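Local structure of ATP phosphoribosyltransferase regulatory subunit (Bacillus halodurans, 3OD1) at residues L81-I89 / L106-R114; H167-D177 / L236-L246. The protein is probably required for the first step of histidine biosynthesis, acting with HisG, and may allow feedback regulation of ATP phosphoribosyltransferase activity by histidine. All coordinates share one frame; numbering follows the deposited sequence.

Contact 1. Residues L81-I89 / L106-R114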
ATOM      1  N   LEU B  81       5.530  14.011  -3.952  1.00 31.22           N
ATOM      2  CA  LEU B  81       5.110  12.720  -3.439  1.00 28.65           C
ATOM      3  C   LEU B  81       4.371  13.056  -2.155  1.00 31.36           C
ATOM      4  O   LEU B  81       4.886  13.801  -1.327  1.00 33.92           O
ATOM      5  CB  LEU B  81       6.329  11.830  -3.176  1.00 26.03           C
ATOM      6  CG  LEU B  81       7.077  11.375  -4.440  1.00 36.21           C
ATOM      7  CD1 LEU B  81       8.332  10.529  -4.129  1.00 31.78           C
ATOM      8  CD2 LEU B  81       6.138  10.602  -5.372  1.00 34.23           C
ATOM      9  N   ARG B  82       3.156  12.546  -1.992  1.00 31.87           N
ATOM     10  CA  ARG B  82       2.317  13.007  -0.891  1.00 31.93           C
ATOM     11  C   ARG B  82       3.029  13.010   0.466  1.00 28.17           C
ATOM     12  O   ARG B  82       3.552  11.980   0.937  1.00 28.69           O
ATOM     13  CB  ARG B  82       1.023  12.222  -0.806  1.00 39.77           C
ATOM     14  CG  ARG B  82       1.256  10.770  -0.650  1.00 41.09           C
ATOM     15  CD  ARG B  82       0.067  10.102  -0.033  1.00 50.26           C
ATOM     16  NE  ARG B  82       0.296   8.669   0.049  1.00 52.81           N
ATOM     17  CZ  ARG B  82      -0.251   7.785  -0.768  1.00 45.63           C
ATOM     18  NH1 ARG B  82      -1.082   8.185  -1.712  1.00 55.44           N
ATOM     19  NH2 ARG B  82       0.006   6.499  -0.609  1.00 47.32           N
ATOM     20  N   PRO B  83       3.046  14.185   1.104  1.00 31.21           N
ATOM     21  CA  PRO B  83       3.691  14.350   2.403  1.00 31.99           C
ATOM     22  C   PRO B  83       2.832  13.819   3.552  1.00 31.48           C
ATOM     23  O   PRO B  83       3.365  13.474   4.613  1.00 29.33           O
ATOM     24  CB  PRO B  83       3.875  15.877   2.505  1.00 30.08           C
ATOM     25  CG  PRO B  83       2.833  16.445   1.609  1.00 36.42           C
ATOM     26  CD  PRO B  83       2.723  15.474   0.473  1.00 33.10           C
ATOM     27  N   ASP B  84       1.517  13.767   3.352  1.00 31.02           N
ATOM     28  CA  ASP B  84       0.596  13.352   4.411  1.00 36.51           C
ATOM     29  C   ASP B  84      -0.733  12.919   3.785  1.00 34.37           C
ATOM     30  O   ASP B  84      -0.943  13.097   2.586  1.00 34.51           O
ATOM     31  CB  ASP B  84       0.356  14.511   5.384  1.00 38.66           C
ATOM     32  CG  ASP B  84      -0.366  15.698   4.719  1.00 46.33           C
ATOM     33  OD1 ASP B  84       0.256  16.421   3.917  1.00 55.04           O
ATOM     34  OD2 ASP B  84      -1.564  15.902   4.977  1.00 41.97           O
HETATM   35  N   MSE B  85      -1.644  12.387   4.594  1.00 30.38           N
HETATM   36  CA  MSE B  85      -2.964  12.011   4.085  1.00 30.60           C
HETATM   37  C   MSE B  85      -4.075  13.014   4.420  1.00 30.00           C
HETATM   38  O   MSE B  85      -5.170  12.947   3.849  1.00 32.48           O
HETATM   39  CB  MSE B  85      -3.346  10.600   4.549  1.00 25.87           C
HETATM   40  CG  MSE B  85      -2.655   9.476   3.728  1.00 27.62           C
HETATM   41 SE   MSE B  85      -3.048   9.608   1.810  0.72 39.77          SE
HETATM   42  CE  MSE B  85      -4.966   9.244   1.848  1.00 36.55           C
ATOM     43  N   THR B  86      -3.795  13.937   5.334  1.00 29.76           N
ATOM     44  CA  THR B  86      -4.813  14.893   5.758  1.00 29.48           C
ATOM     45  C   THR B  86      -5.168  15.888   4.645  1.00 31.75           C
ATOM     46  O   THR B  86      -6.348  16.108   4.351  1.00 35.63           O
ATOM     47  CB  THR B  86      -4.410  15.654   7.032  1.00 28.74           C
ATOM     48  OG1 THR B  86      -4.129  14.715   8.078  1.00 29.75           O
ATOM     49  CG2 THR B  86      -5.546  16.585   7.470  1.00 31.53           C
ATOM     50  N   ALA B  87      -4.161  16.490   4.024  1.00 32.56           N
ATOM     51  CA  ALA B  87      -4.440  17.435   2.944  1.00 34.96           C
ATOM     52  C   ALA B  87      -5.068  16.744   1.712  1.00 31.60           C
ATOM     53  O   ALA B  87      -6.027  17.261   1.111  1.00 33.16           O
ATOM     54  CB  ALA B  87      -3.190  18.248   2.586  1.00 33.60           C
ATOM     55  N   PRO B  88      -4.552  15.557   1.333  1.00 33.79           N
ATOM     56  CA  PRO B  88      -5.249  14.839   0.260  1.00 33.89           C
ATOM     57  C   PRO B  88      -6.685  14.495   0.648  1.00 34.06           C
ATOM     58  O   PRO B  88      -7.570  14.599  -0.193  1.00 34.69           O
ATOM     59  CB  PRO B  88      -4.391  13.578   0.059  1.00 31.45           C
ATOM     60  CG  PRO B  88      -2.991  14.056   0.413  1.00 30.40           C
ATOM     61  CD  PRO B  88      -3.208  14.998   1.591  1.00 27.05           C
ATOM     62  N   ILE B  89      -6.929  14.127   1.902  1.00 32.85           N
ATOM     63  CA  ILE B  89      -8.299  13.816   2.292  1.00 30.71           C
ATOM     64  C   ILE B  89      -9.174  15.083   2.256  1.00 32.06           C
ATOM     65  O   ILE B  89     -10.335  15.029   1.870  1.00 33.52           O
ATOM     66  CB  ILE B  89      -8.364  13.093   3.650  1.00 35.44           C
ATOM     67  CG1 ILE B  89      -7.936  11.629   3.464  1.00 33.94           C
ATOM     68  CG2 ILE B  89      -9.771  13.179   4.238  1.00 36.74           C
ATOM     69  CD1 ILE B  89      -7.757  10.872   4.747  1.00 33.27           C
ATOM     70  N   LEU B 106     -13.190   9.250   7.897  1.00 32.15           N
ATOM     71  CA  LEU B 106     -12.397   8.612   6.869  1.00 31.32           C
ATOM     72  C   LEU B 106     -11.092   8.137   7.477  1.00 34.02           C
ATOM     73  O   LEU B 106     -10.644   8.672   8.499  1.00 29.13           O
ATOM     74  CB  LEU B 106     -12.154   9.589   5.720  1.00 34.11           C
ATOM     75  CG  LEU B 106     -13.411  10.046   4.967  1.00 34.33           C
ATOM     76  CD1 LEU B 106     -13.123  11.253   4.102  1.00 32.57           C
ATOM     77  CD2 LEU B 106     -13.971   8.938   4.098  1.00 32.27           C
ATOM     78  N   ALA B 107     -10.489   7.131   6.848  1.00 26.98           N
ATOM     79  CA  ALA B 107      -9.293   6.486   7.385  1.00 28.61           C
ATOM     80  C   ALA B 107      -8.345   6.132   6.255  1.00 32.69           C
ATOM     81  O   ALA B 107      -8.741   6.108   5.084  1.00 32.59           O
ATOM     82  CB  ALA B 107      -9.646   5.195   8.174  1.00 28.28           C
ATOM     83  N   TYR B 108      -7.088   5.865   6.595  1.00 33.19           N
ATOM     84  CA  TYR B 108      -6.111   5.516   5.572  1.00 31.70           C
ATOM     85  C   TYR B 108      -5.013   4.651   6.164  1.00 32.57           C
ATOM     86  O   TYR B 108      -4.808   4.636   7.370  1.00 30.29           O
ATOM     87  CB  TYR B 108      -5.490   6.783   4.978  1.00 28.59           C
ATOM     88  CG  TYR B 108      -4.803   7.633   6.028  1.00 31.91           C
ATOM     89  CD1 TYR B 108      -5.510   8.590   6.741  1.00 27.72           C
ATOM     90  CD2 TYR B 108      -3.455   7.449   6.332  1.00 29.82           C
ATOM     91  CE1 TYR B 108      -4.887   9.377   7.721  1.00 30.55           C
ATOM     92  CE2 TYR B 108      -2.822   8.221   7.313  1.00 31.55           C
ATOM     93  CZ  TYR B 108      -3.541   9.188   8.000  1.00 34.74           C
ATOM     94  OH  TYR B 108      -2.917   9.947   8.979  1.00 31.57           O
ATOM     95  N   GLN B 109      -4.326   3.918   5.294  1.00 23.76           N
ATOM     96  CA  GLN B 109      -3.081   3.267   5.644  1.00 27.96           C
ATOM     97  C   GLN B 109      -2.223   3.433   4.391  1.00 34.39           C
ATOM     98  O   GLN B 109      -2.482   2.811   3.357  1.00 30.64           O
ATOM     99  CB  GLN B 109      -3.317   1.790   5.969  1.00 28.88           C
ATOM    100  CG  GLN B 109      -2.066   1.032   6.330  1.00 29.56           C
ATOM    101  CD  GLN B 109      -2.329  -0.452   6.593  1.00 42.38           C
ATOM    102  OE1 GLN B 109      -3.437  -0.837   6.970  1.00 36.86           O
ATOM    103  NE2 GLN B 109      -1.297  -1.283   6.412  1.00 35.10           N
ATOM    104  N   SER B 110      -1.229   4.308   4.468  1.00 32.36           N
ATOM    105  CA  SER B 110      -0.547   4.754   3.264  1.00 34.67           C
ATOM    106  C   SER B 110       0.901   5.109   3.514  1.00 29.89           C
ATOM    107  O   SER B 110       1.263   5.594   4.592  1.00 34.43           O
ATOM    108  CB  SER B 110      -1.239   6.002   2.698  1.00 42.02           C
ATOM    109  OG  SER B 110      -2.617   5.782   2.473  1.00 46.41           O
ATOM    110  N   ASN B 111       1.723   4.917   2.490  1.00 27.71           N
ATOM    111  CA  ASN B 111       3.072   5.468   2.515  1.00 27.36           C
ATOM    112  C   ASN B 111       3.039   6.961   2.241  1.00 29.86           C
ATOM    113  O   ASN B 111       2.381   7.425   1.303  1.00 32.77           O
ATOM    114  CB  ASN B 111       3.951   4.788   1.476  1.00 25.52           C
ATOM    115  CG  ASN B 111       4.230   3.338   1.806  1.00 37.29           C
ATOM    116  OD1 ASN B 111       4.021   2.889   2.929  1.00 39.29           O
ATOM    117  ND2 ASN B 111       4.710   2.599   0.823  1.00 42.53           N
ATOM    118  N   VAL B 112       3.759   7.712   3.062  1.00 28.53           N
ATOM    119  CA  VAL B 112       3.978   9.131   2.810  1.00 24.02           C
ATOM    120  C   VAL B 112       5.475   9.375   2.673  1.00 32.01           C
ATOM    121  O   VAL B 112       6.291   8.484   2.956  1.00 32.20           O
ATOM    122  CB  VAL B 112       3.368  10.011   3.938  1.00 28.95           C
ATOM    123  CG1 VAL B 112       1.852   9.842   3.956  1.00 30.12           C
ATOM    124  CG2 VAL B 112       3.943   9.615   5.276  1.00 31.57           C
ATOM    125  N   TYR B 113       5.837  10.575   2.232  1.00 29.63           N
ATOM    126  CA  TYR B 113       7.176  10.800   1.712  1.00 31.76           C
ATOM    127  C   TYR B 113       7.777  12.093   2.245  1.00 32.99           C
ATOM    128  O   TYR B 113       7.073  13.061   2.518  1.00 32.40           O
ATOM    129  CB  TYR B 113       7.161  10.812   0.172  1.00 30.77           C
ATOM    130  CG  TYR B 113       6.558   9.562  -0.457  1.00 30.89           C
ATOM    131  CD1 TYR B 113       7.358   8.486  -0.833  1.00 29.96           C
ATOM    132  CD2 TYR B 113       5.191   9.455  -0.649  1.00 25.79           C
ATOM    133  CE1 TYR B 113       6.808   7.341  -1.405  1.00 27.40           C
ATOM    134  CE2 TYR B 113       4.625   8.327  -1.220  1.00 29.05           C
ATOM    135  CZ  TYR B 113       5.439   7.272  -1.596  1.00 30.54           C
ATOM    136  OH  TYR B 113       4.867   6.145  -2.138  1.00 30.03           O
ATOM    137  N   ARG B 114       9.093  12.082   2.396  1.00 34.26           N
ATOM    138  CA  ARG B 114       9.850  13.238   2.854  1.00 34.89           C
ATOM    139  C   ARG B 114      10.978  13.494   1.867  1.00 40.95           C
ATOM    140  O   ARG B 114      11.437  12.573   1.179  1.00 41.23           O
ATOM    141  CB  ARG B 114      10.443  12.962   4.231  1.00 39.07           C
ATOM    142  CG  ARG B 114       9.422  12.728   5.306  1.00 38.93           C
ATOM    143  CD  ARG B 114       8.736  14.023   5.653  1.00 41.36           C
ATOM    144  NE  ARG B 114       7.740  13.835   6.701  1.00 47.70           N
ATOM    145  CZ  ARG B 114       6.457  13.618   6.458  1.00 41.83           C
ATOM    146  NH1 ARG B 114       6.035  13.557   5.202  1.00 37.53           N
ATOM    147  NH2 ARG B 114       5.607  13.451   7.458  1.00 34.29           N
TER
HETATM  148  O   HOH W   1       6.727  14.890   0.413  1.00 27.79           O
HETATM  149  O   HOH W   2       3.011  12.727   7.359  1.00 41.82           O
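R82 and Y113 join the two backbones at a single hydrogen bond, Y113 N to R82 O at 3.0 Å, and beyond P83 the chain draws away from the strand: the CA atoms of P83 and Y113 are 5.0 Å apart, those of I89 and L106 8.1 Å. The side chain of R82 adds a second tie. With chi1 at 58° its CG lies between the backbone N and the carbonyl carbon, and the extended chain beyond carries NE to N111 O (2.7 Å); NH2 adds a weak bond to the same oxygen. S110 OG lies over one face of this guanidinium, while NH1 makes weak bonds to the carbonyls of T48 and P49.

P83 O is gripped twice. R114 NH1 reaches it at 2.7 Å with an N-H...O angle of 168°, on a lone pair in the carbonyl plane, and water 2 both donates to P83 O and accepts from R114 NH2. The antiparallel pair 104-113 and 125-134, with R114 just past the first strand, is consistent with motif 2 of class II synthetases.

Farther back along the strand the contact turns apolar. M85 CB sits 3.4 Å from the Y108 ring centroid, 3° off the normal, a CH-pi contact; M85, a selenomethionine, sets its SE obliquely to the same ring, a Met-aromatic contact, and near S110 OG. I89 CD1 meets Y108 CD1 at 3.8 Å, the two side chains nearly perpendicular. At the opposite end L81 CG lies over a face of the Y113 ring, L81 CB is 3.5 Å from Y113 CG, and Y113 OH bonds T50 of the second subunit.

Contact 2. Residues H167-D177 / L236-L246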
ATOM      1  N   HIS B 167      -2.934  22.312  24.188  1.00 35.14           N
ATOM      2  CA  HIS B 167      -3.946  23.121  23.532  1.00 37.97           C
ATOM      3  C   HIS B 167      -3.355  24.390  22.919  1.00 34.95           C
ATOM      4  O   HIS B 167      -2.826  25.241  23.627  1.00 42.62           O
ATOM      5  CB  HIS B 167      -5.072  23.463  24.512  1.00 38.42           C
ATOM      6  CG  HIS B 167      -6.322  23.938  23.841  1.00 45.88           C
ATOM      7  ND1 HIS B 167      -6.321  24.951  22.908  1.00 42.88           N
ATOM      8  CD2 HIS B 167      -7.609  23.539  23.964  1.00 47.08           C
ATOM      9  CE1 HIS B 167      -7.556  25.157  22.484  1.00 46.55           C
ATOM     10  NE2 HIS B 167      -8.355  24.307  23.103  1.00 47.09           N
ATOM     11  N   VAL B 168      -3.451  24.505  21.600  1.00 39.85           N
ATOM     12  CA  VAL B 168      -2.950  25.677  20.891  1.00 41.49           C
ATOM     13  C   VAL B 168      -3.573  26.969  21.421  1.00 44.28           C
ATOM     14  O   VAL B 168      -2.907  28.003  21.485  1.00 39.97           O
ATOM     15  CB  VAL B 168      -3.221  25.575  19.375  1.00 42.95           C
ATOM     16  CG1 VAL B 168      -3.019  26.930  18.690  1.00 48.14           C
ATOM     17  CG2 VAL B 168      -2.331  24.530  18.757  1.00 37.34           C
ATOM     18  N   GLY B 169      -4.850  26.903  21.791  1.00 38.01           N
ATOM     19  CA  GLY B 169      -5.567  28.080  22.244  1.00 38.67           C
ATOM     20  C   GLY B 169      -5.026  28.561  23.579  1.00 43.48           C
ATOM     21  O   GLY B 169      -4.852  29.767  23.800  1.00 43.74           O
ATOM     22  N   TYR B 170      -4.755  27.622  24.481  1.00 39.06           N
ATOM     23  CA  TYR B 170      -4.201  28.006  25.768  1.00 42.75           C
ATOM     24  C   TYR B 170      -2.848  28.710  25.599  1.00 43.67           C
ATOM     25  O   TYR B 170      -2.645  29.818  26.107  1.00 45.45           O
ATOM     26  CB  TYR B 170      -4.084  26.815  26.717  1.00 44.49           C
ATOM     27  CG  TYR B 170      -3.562  27.235  28.069  1.00 47.67           C
ATOM     28  CD1 TYR B 170      -4.427  27.713  29.046  1.00 52.77           C
ATOM     29  CD2 TYR B 170      -2.202  27.197  28.356  1.00 47.16           C
ATOM     30  CE1 TYR B 170      -3.961  28.122  30.287  1.00 52.12           C
ATOM     31  CE2 TYR B 170      -1.718  27.611  29.605  1.00 45.36           C
ATOM     32  CZ  TYR B 170      -2.611  28.071  30.560  1.00 49.15           C
ATOM     33  OH  TYR B 170      -2.159  28.478  31.793  1.00 54.22           O
ATOM     34  N   VAL B 171      -1.930  28.062  24.887  1.00 42.55           N
ATOM     35  CA  VAL B 171      -0.608  28.624  24.626  1.00 42.29           C
ATOM     36  C   VAL B 171      -0.710  30.019  24.008  1.00 48.01           C
ATOM     37  O   VAL B 171      -0.128  30.977  24.517  1.00 49.88           O
ATOM     38  CB  VAL B 171       0.226  27.711  23.690  1.00 52.12           C
ATOM     39  CG1 VAL B 171       1.550  28.375  23.328  1.00 51.95           C
ATOM     40  CG2 VAL B 171       0.473  26.366  24.345  1.00 53.01           C
ATOM     41  N   ASN B 172      -1.454  30.139  22.913  1.00 42.95           N
ATOM     42  CA  ASN B 172      -1.566  31.433  22.235  1.00 41.31           C
ATOM     43  C   ASN B 172      -2.161  32.527  23.127  1.00 48.68           C
ATOM     44  O   ASN B 172      -1.655  33.653  23.148  1.00 51.38           O
ATOM     45  CB  ASN B 172      -2.335  31.308  20.916  1.00 43.83           C
ATOM     46  CG  ASN B 172      -1.579  30.489  19.872  1.00 53.45           C
ATOM     47  OD1 ASN B 172      -0.459  30.033  20.114  1.00 56.11           O
ATOM     48  ND2 ASN B 172      -2.189  30.304  18.706  1.00 60.29           N
ATOM     49  N   ALA B 173      -3.219  32.206  23.869  1.00 49.17           N
ATOM     50  CA  ALA B 173      -3.843  33.204  24.748  1.00 52.14           C
ATOM     51  C   ALA B 173      -2.864  33.722  25.795  1.00 52.06           C
ATOM     52  O   ALA B 173      -2.781  34.931  26.037  1.00 58.88           O
ATOM     53  CB  ALA B 173      -5.093  32.643  25.423  1.00 49.86           C
ATOM     54  N   LEU B 174      -2.126  32.809  26.416  1.00 43.79           N
ATOM     55  CA  LEU B 174      -1.170  33.183  27.448  1.00 50.74           C
ATOM     56  C   LEU B 174      -0.025  34.013  26.883  1.00 55.97           C
ATOM     57  O   LEU B 174       0.283  35.087  27.402  1.00 57.34           O
ATOM     58  CB  LEU B 174      -0.612  31.946  28.154  1.00 45.45           C
ATOM     59  CG  LEU B 174       0.452  32.237  29.221  1.00 45.42           C
ATOM     60  CD1 LEU B 174      -0.079  33.198  30.313  1.00 41.99           C
ATOM     61  CD2 LEU B 174       0.975  30.941  29.834  1.00 47.26           C
ATOM     62  N   LEU B 175       0.609  33.512  25.828  1.00 41.71           N
ATOM     63  CA  LEU B 175       1.715  34.231  25.205  1.00 42.80           C
ATOM     64  C   LEU B 175       1.298  35.651  24.802  1.00 50.21           C
ATOM     65  O   LEU B 175       1.941  36.623  25.195  1.00 54.92           O
ATOM     66  CB  LEU B 175       2.247  33.457  23.998  1.00 43.56           C
ATOM     67  CG  LEU B 175       3.403  32.509  24.334  1.00 45.12           C
ATOM     68  CD1 LEU B 175       3.293  31.992  25.776  1.00 45.51           C
ATOM     69  CD2 LEU B 175       3.507  31.388  23.318  1.00 39.15           C
HETATM   70  N   MSE B 176       0.219  35.761  24.026  1.00 53.03           N
HETATM   71  CA  MSE B 176      -0.299  37.066  23.606  1.00 58.97           C
HETATM   72  C   MSE B 176      -0.578  37.983  24.783  1.00 68.37           C
HETATM   73  O   MSE B 176      -0.124  39.134  24.816  1.00 63.76           O
HETATM   74  CB  MSE B 176      -1.584  36.918  22.793  1.00 58.13           C
HETATM   75  CG  MSE B 176      -1.349  36.570  21.343  1.00 65.10           C
HETATM   76 SE   MSE B 176      -0.235  37.872  20.411  0.67 87.67          SE
HETATM   77  CE  MSE B 176       0.279  36.726  18.925  1.00112.27           C
ATOM     78  N   ASP B 177      -1.339  37.489  25.749  1.00 65.34           N
ATOM     79  CA  ASP B 177      -1.759  38.360  26.829  1.00 64.34           C
ATOM     80  C   ASP B 177      -0.558  38.962  27.544  1.00 65.01           C
ATOM     81  O   ASP B 177      -0.663  40.035  28.146  1.00 55.51           O
ATOM     82  CB  ASP B 177      -2.660  37.639  27.820  1.00 56.71           C
ATOM     83  CG  ASP B 177      -3.393  38.605  28.717  1.00 58.78           C
ATOM     84  OD1 ASP B 177      -4.166  39.427  28.182  1.00 56.30           O
ATOM     85  OD2 ASP B 177      -3.186  38.550  29.941  1.00 51.60           O
ATOM     86  N   LEU B 236      -2.762  31.172  35.418  1.00 57.61           N
ATOM     87  CA  LEU B 236      -1.805  31.877  34.563  1.00 54.99           C
ATOM     88  C   LEU B 236      -2.445  32.808  33.547  1.00 57.33           C
ATOM     89  O   LEU B 236      -1.766  33.659  32.976  1.00 57.72           O
ATOM     90  CB  LEU B 236      -0.906  30.884  33.826  1.00 59.71           C
ATOM     91  CG  LEU B 236       0.030  30.083  34.723  1.00 59.03           C
ATOM     92  CD1 LEU B 236       0.959  29.251  33.871  1.00 52.43           C
ATOM     93  CD2 LEU B 236       0.812  31.039  35.621  1.00 59.92           C
ATOM     94  N   ILE B 237      -3.742  32.644  33.317  1.00 65.29           N
ATOM     95  CA  ILE B 237      -4.437  33.392  32.275  1.00 71.55           C
ATOM     96  C   ILE B 237      -5.937  33.345  32.534  1.00 83.02           C
ATOM     97  O   ILE B 237      -6.497  32.280  32.807  1.00 88.19           O
ATOM     98  CB  ILE B 237      -4.122  32.812  30.869  1.00 61.45           C
ATOM     99  CG1 ILE B 237      -4.892  33.549  29.763  1.00 58.35           C
ATOM    100  CG2 ILE B 237      -4.421  31.322  30.828  1.00 58.10           C
ATOM    101  CD1 ILE B 237      -4.398  34.947  29.491  1.00 66.16           C
ATOM    102  N   GLN B 238      -6.585  34.503  32.458  1.00 87.27           N
ATOM    103  CA  GLN B 238      -8.013  34.593  32.741  1.00 89.77           C
ATOM    104  C   GLN B 238      -8.795  35.289  31.631  1.00 79.09           C
ATOM    105  O   GLN B 238      -9.951  35.664  31.821  1.00 76.32           O
ATOM    106  CB  GLN B 238      -8.254  35.294  34.080  1.00103.11           C
ATOM    107  CG  GLN B 238      -8.267  34.357  35.278  1.00111.05           C
ATOM    108  CD  GLN B 238      -9.464  33.426  35.270  1.00117.34           C
ATOM    109  OE1 GLN B 238      -9.515  32.465  34.501  1.00117.89           O
ATOM    110  NE2 GLN B 238     -10.440  33.710  36.128  1.00120.69           N
ATOM    111  N   THR B 239      -8.166  35.462  30.474  1.00 71.44           N
ATOM    112  CA  THR B 239      -8.866  36.019  29.325  1.00 67.26           C
ATOM    113  C   THR B 239      -9.958  35.054  28.885  1.00 69.99           C
ATOM    114  O   THR B 239      -9.949  33.888  29.270  1.00 72.33           O
ATOM    115  CB  THR B 239      -7.908  36.302  28.148  1.00 70.72           C
ATOM    116  OG1 THR B 239      -7.254  35.089  27.747  1.00 59.25           O
ATOM    117  CG2 THR B 239      -6.862  37.340  28.550  1.00 72.40           C
ATOM    118  N   GLU B 240     -10.904  35.535  28.089  1.00 69.31           N
ATOM    119  CA  GLU B 240     -11.952  34.661  27.577  1.00 75.65           C
ATOM    120  C   GLU B 240     -11.348  33.500  26.780  1.00 71.79           C
ATOM    121  O   GLU B 240     -11.663  32.333  27.026  1.00 71.26           O
ATOM    122  CB  GLU B 240     -12.928  35.447  26.709  1.00 87.12           C
ATOM    123  CG  GLU B 240     -14.184  34.673  26.350  1.00 99.96           C
ATOM    124  CD  GLU B 240     -14.791  35.130  25.035  1.00110.02           C
ATOM    125  OE1 GLU B 240     -15.941  35.624  25.043  1.00113.27           O
ATOM    126  OE2 GLU B 240     -14.111  34.997  23.994  1.00112.51           O
ATOM    127  N   LYS B 241     -10.475  33.824  25.830  1.00 66.64           N
ATOM    128  CA  LYS B 241      -9.831  32.803  25.005  1.00 68.98           C
ATOM    129  C   LYS B 241      -9.089  31.748  25.834  1.00 64.12           C
ATOM    130  O   LYS B 241      -9.106  30.558  25.504  1.00 60.65           O
ATOM    131  CB  LYS B 241      -8.892  33.450  23.986  1.00 74.60           C
ATOM    132  CG  LYS B 241      -9.619  34.221  22.895  1.00 81.05           C
ATOM    133  CD  LYS B 241      -8.655  34.803  21.877  1.00 83.50           C
ATOM    134  CE  LYS B 241      -9.383  35.686  20.875  1.00 85.93           C
ATOM    135  NZ  LYS B 241      -8.433  36.434  20.002  1.00 87.57           N
ATOM    136  N   GLY B 242      -8.440  32.191  26.906  1.00 58.22           N
ATOM    137  CA  GLY B 242      -7.748  31.290  27.805  1.00 57.51           C
ATOM    138  C   GLY B 242      -8.705  30.421  28.600  1.00 57.58           C
ATOM    139  O   GLY B 242      -8.483  29.216  28.766  1.00 49.53           O
ATOM    140  N   LYS B 243      -9.778  31.027  29.099  1.00 55.24           N
ATOM    141  CA  LYS B 243     -10.772  30.279  29.867  1.00 60.22           C
ATOM    142  C   LYS B 243     -11.497  29.253  28.995  1.00 53.95           C
ATOM    143  O   LYS B 243     -11.796  28.148  29.444  1.00 57.11           O
ATOM    144  CB  LYS B 243     -11.768  31.222  30.562  1.00 65.53           C
ATOM    145  CG  LYS B 243     -11.332  31.631  31.969  1.00 72.67           C
ATOM    146  CD  LYS B 243     -12.391  32.454  32.701  1.00 77.01           C
ATOM    147  CE  LYS B 243     -12.274  33.934  32.376  1.00 77.92           C
ATOM    148  NZ  LYS B 243     -13.281  34.750  33.115  1.00 78.75           N
ATOM    149  N   THR B 244     -11.774  29.636  27.752  1.00 48.44           N
ATOM    150  CA  THR B 244     -12.386  28.746  26.772  1.00 53.18           C
ATOM    151  C   THR B 244     -11.523  27.512  26.485  1.00 51.34           C
ATOM    152  O   THR B 244     -12.011  26.385  26.519  1.00 57.21           O
ATOM    153  CB  THR B 244     -12.642  29.483  25.451  1.00 57.87           C
ATOM    154  OG1 THR B 244     -13.583  30.541  25.670  1.00 61.00           O
ATOM    155  CG2 THR B 244     -13.187  28.526  24.400  1.00 59.16           C
ATOM    156  N   ALA B 245     -10.245  27.727  26.190  1.00 49.76           N
ATOM    157  CA  ALA B 245      -9.327  26.611  25.937  1.00 48.54           C
ATOM    158  C   ALA B 245      -9.264  25.661  27.129  1.00 50.99           C
ATOM    159  O   ALA B 245      -9.319  24.441  26.967  1.00 55.67           O
ATOM    160  CB  ALA B 245      -7.940  27.122  25.594  1.00 43.84           C
ATOM    161  N   LEU B 246      -9.161  26.220  28.329  1.00 46.91           N
ATOM    162  CA  LEU B 246      -9.147  25.404  29.534  1.00 52.05           C
ATOM    163  C   LEU B 246     -10.450  24.601  29.659  1.00 56.79           C
ATOM    164  O   LEU B 246     -10.438  23.452  30.095  1.00 55.25           O
ATOM    165  CB  LEU B 246      -8.925  26.276  30.773  1.00 55.30           C
ATOM    166  CG  LEU B 246      -7.491  26.750  31.035  1.00 58.83           C
ATOM    167  CD1 LEU B 246      -7.462  28.035  31.855  1.00 67.87           C
ATOM    168  CD2 LEU B 246      -6.676  25.660  31.708  1.00 57.90           C
TER
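Y170 lies at the heart of the contact, its ring wedged between I237 and L246. CG is anti to the backbone N (chi1 -178°), which carries the ring along the interface to both residues. I237 CG2 comes within 3.3 Å of Y170 CE1, and L246 CG within 3.8 Å of Y170 CD1; both approach obliquely. The hydroxyl passes L236 CB and bonds A233 O. One turn on, L174 CD1 closes to 3.2 Å from L236 O, a tight carbon-to-carbonyl approach.

At the start of helix 168-177 a flat group is met squarely instead. A245 CB stands over the H167 imidazole, 3.7 Å from its centroid and 7° off the normal, a CH-pi contact. In the ring plane, ND1 accepts the capping bond from G169 N, H167 being the N-cap residue; NE2 bonds E248 OE1, and together the two hold the ring's rotation.

The helix axes approach to 8.1 Å at 157°, nearly antiparallel, consistent with the small residues facing the interface: A173 CB rests 3.7 Å from G242 N, and A245 CB lies against the backbone of G169 and Y170, 3.4 Å from Y170 N. G242 N donates to OG1 of T239, the N-cap residue of the second helix. Toward the C-terminal end of 167-177, I237 CD1 touches D177 CB at 3.6 Å.

No hydrogen bond crosses between the segments, but R216 of helix 211-220 bridges them, taking D177 OD2 in a salt bridge and L236 O in a hydrogen bond. Helix 182-193 packs on V171 and L175, helix 228-234 covers L246, and strand 162-167 of the large sheet ends at H167, where helix 168-179 begins.

Overall arrangement
The two contacts follow one another along the chain, their centres 32 Å apart and nearest atoms about 14 Å apart, without touching. Contact 1 is buried, its centre about 10 Å from that of the folded chain, and reaches the second subunit; contact 2, about 27 Å from the chain centre, is partly exposed and meets no other subunit. They share no helix or strand, yet strands 104-113 and 162-167 belong to the same mixed sheet. Their chemistry differs accordingly: contact 1 combines arginine-to-carbonyl bonds and water with apolar packing on Y108, whereas in contact 2 two helices pack without a hydrogen bond between the segments, the polar link across them coming from R216.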